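Local coordinates for saposin-like protein (Necator americanus, PDB 3S63) that probably binds lipids and interacts with membranes, in the manner of saposin-like proteins, at residues Gln11-Thr16 with Leu51-Asn56. Sequence-based numbering, arbitrary orientation.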
loop_
_atom_site.group_PDB
_atom_site.type_symbol
_atom_site.label_atom_id
_atom_site.label_comp_id
_atom_site.label_asym_id
_atom_site.label_seq_id
_atom_site.Cartn_x
_atom_site.Cartn_y
_atom_site.Cartn_z
ATOM N N GLN A 11 1.946 2.006 -4.758
ATOM C CA GLN A 11 0.633 2.189 -5.346
ATOM C C GLN A 11 0.020 0.877 -5.831
ATOM O O GLN A 11 -1.123 0.564 -5.523
ATOM C CB GLN A 11 0.719 3.178 -6.509
ATOM C CG GLN A 11 1.049 4.580 -6.098
ATOM C CD GLN A 11 0.954 5.548 -7.253
ATOM O OE1 GLN A 11 -0.122 6.057 -7.555
ATOM N NE2 GLN A 11 2.078 5.812 -7.906
ATOM N N ILE A 12 0.781 0.130 -6.615
ATOM C CA ILE A 12 0.366 -1.171 -7.091
ATOM C C ILE A 12 -0.074 -2.084 -5.946
ATOM O O ILE A 12 -1.081 -2.778 -6.043
ATOM C CB ILE A 12 1.523 -1.829 -7.852
ATOM C CG1 ILE A 12 1.929 -0.942 -9.035
ATOM C CG2 ILE A 12 1.151 -3.222 -8.305
ATOM C CD1 ILE A 12 3.173 -1.430 -9.756
ATOM N N ALA A 13 0.695 -2.085 -4.864
ATOM C CA ALA A 13 0.440 -2.971 -3.746
ATOM C C ALA A 13 -0.844 -2.612 -3.033
ATOM O O ALA A 13 -1.647 -3.481 -2.724
ATOM C CB ALA A 13 1.613 -2.956 -2.772
ATOM N N LEU A 14 -1.041 -1.332 -2.759
ATOM C CA LEU A 14 -2.207 -0.896 -1.999
ATOM C C LEU A 14 -3.485 -1.006 -2.816
ATOM O O LEU A 14 -4.574 -1.201 -2.277
ATOM C CB LEU A 14 -2.031 0.549 -1.540
ATOM C CG LEU A 14 -0.944 0.794 -0.509
ATOM C CD1 LEU A 14 -1.204 2.105 0.167
ATOM C CD2 LEU A 14 -0.938 -0.334 0.498
ATOM N N ARG A 15 -3.348 -0.854 -4.126
ATOM C CA ARG A 15 -4.490 -0.844 -5.023
ATOM C C ARG A 15 -4.968 -2.259 -5.254
ATOM O O ARG A 15 -6.165 -2.527 -5.293
ATOM C CB ARG A 15 -4.077 -0.218 -6.346
ATOM C CG ARG A 15 -5.146 -0.223 -7.402
ATOM C CD ARG A 15 -4.621 -0.892 -8.655
ATOM N NE ARG A 15 -4.033 0.057 -9.593
ATOM C CZ ARG A 15 -2.948 -0.192 -10.319
ATOM N NH1 ARG A 15 -2.316 -1.358 -10.197
ATOM N NH2 ARG A 15 -2.489 0.728 -11.159
ATOM N N THR A 16 -4.004 -3.159 -5.410
ATOM C CA THR A 16 -4.267 -4.571 -5.619
ATOM C C THR A 16 -4.970 -5.185 -4.406
ATOM O O THR A 16 -5.945 -5.909 -4.557
ATOM C CB THR A 16 -2.962 -5.326 -5.946
ATOM O OG1 THR A 16 -2.492 -4.923 -7.239
ATOM C CG2 THR A 16 -3.189 -6.810 -5.976
ATOM N N LEU A 51 7.883 -4.134 5.982
ATOM C CA LEU A 51 8.100 -3.208 7.089
ATOM C C LEU A 51 7.208 -1.998 6.973
ATOM O O LEU A 51 6.835 -1.392 7.979
ATOM C CB LEU A 51 9.559 -2.752 7.123
ATOM C CG LEU A 51 10.529 -3.821 7.613
ATOM C CD1 LEU A 51 11.875 -3.669 6.953
ATOM C CD2 LEU A 51 10.639 -3.774 9.128
ATOM N N LEU A 52 6.892 -1.637 5.734
ATOM C CA LEU A 52 6.040 -0.493 5.463
ATOM C C LEU A 52 4.641 -0.780 5.966
ATOM O O LEU A 52 4.049 0.038 6.678
ATOM C CB LEU A 52 5.977 -0.232 3.970
ATOM C CG LEU A 52 6.118 1.201 3.471
ATOM C CD1 LEU A 52 5.387 1.289 2.143
ATOM C CD2 LEU A 52 5.571 2.194 4.488
ATOM N N MET A 53 4.110 -1.943 5.588
ATOM C CA MET A 53 2.769 -2.325 6.014
ATOM C C MET A 53 2.750 -2.536 7.528
ATOM O O MET A 53 1.744 -2.266 8.186
ATOM C CB MET A 53 2.268 -3.587 5.283
ATOM C CG MET A 53 2.448 -3.566 3.768
ATOM S SD MET A 53 1.736 -2.106 3.020
ATOM C CE MET A 53 2.455 -2.082 1.380
ATOM N N LYS A 54 3.860 -3.012 8.086
ATOM C CA LYS A 54 3.898 -3.291 9.513
ATOM C C LYS A 54 3.718 -2.007 10.291
ATOM O O LYS A 54 2.875 -1.918 11.175
ATOM C CB LYS A 54 5.203 -3.956 9.926
ATOM C CG LYS A 54 5.228 -4.302 11.407
ATOM C CD LYS A 54 6.637 -4.583 11.947
ATOM C CE LYS A 54 7.421 -3.306 12.199
ATOM N NZ LYS A 54 8.505 -3.521 13.198
ATOM N N VAL A 55 4.520 -1.005 9.952
ATOM C CA VAL A 55 4.505 0.252 10.671
ATOM C C VAL A 55 3.205 1.009 10.428
ATOM O O VAL A 55 2.642 1.592 11.355
ATOM C CB VAL A 55 5.683 1.145 10.240
ATOM C CG1 VAL A 55 5.667 2.454 11.008
ATOM C CG2 VAL A 55 6.990 0.425 10.457
ATOM N N ASN A 56 2.724 0.983 9.186
ATOM C CA ASN A 56 1.639 1.869 8.767
ATOM C C ASN A 56 0.293 1.236 8.502
ATOM O O ASN A 56 -0.535 1.855 7.836
ATOM C CB ASN A 56 2.039 2.641 7.508
ATOM C CG ASN A 56 3.201 3.549 7.742
ATOM O OD1 ASN A 56 3.056 4.599 8.368
ATOM N ND2 ASN A 56 4.373 3.156 7.253
#
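Met53 bridges the gap between two helices by laying its terminal methyl against Leu14 and Ala13. The CE atom of Met53 sits 3.9 Å from CD2 of Leu14. The same Met53 CE lies 4.3 Å from CB of Ala13. The union is therefore purely apolar and small, burying 87 Å² in all. Across it the backbones stay well apart, the closest CA atoms, those of Leu14 and Met53, being 9.5 Å from each other. In Met53, CG lies beside the backbone N, anti to the carbonyl carbon, and the CB-CG bond already heads for the facing helix. The bend at chi2 (-53°) turns SD to the side where Leu14 lies, and the nearly extended chi3 (165°) carries CE onward. Leu14 starts off to one side, but its CD2 branch comes nearer and meets CE and SD of Met53, the two side chains crossing at a slant.

The side-chain hydrogen bonds of Thr16 and Asn56 are local, each within its own helix. The hydroxyl OG1 of Thr16 donates to the carbonyl O of Ile12 at 2.8 Å, while Thr16 N reaches that oxygen from the opposite face of its plane. ND2 of Asn56 bonds to O of Leu52 at 3.2 Å, in the carbonyl plane on a lone pair, and this oxygen also accepts from Asn56 N. Gln11 instead bonds outward, from NE2 to Ser86 O.

Leu35 and Ile60 touch both Leu14 and Met53; Val74 and Cys75 adjoin Leu14, and Cys75 is disulfide-bonded to Cys10. The pairing of helices 3-20 and 46-65 thus lies in the apolar centre of the disulfide-linked helical saposin fold.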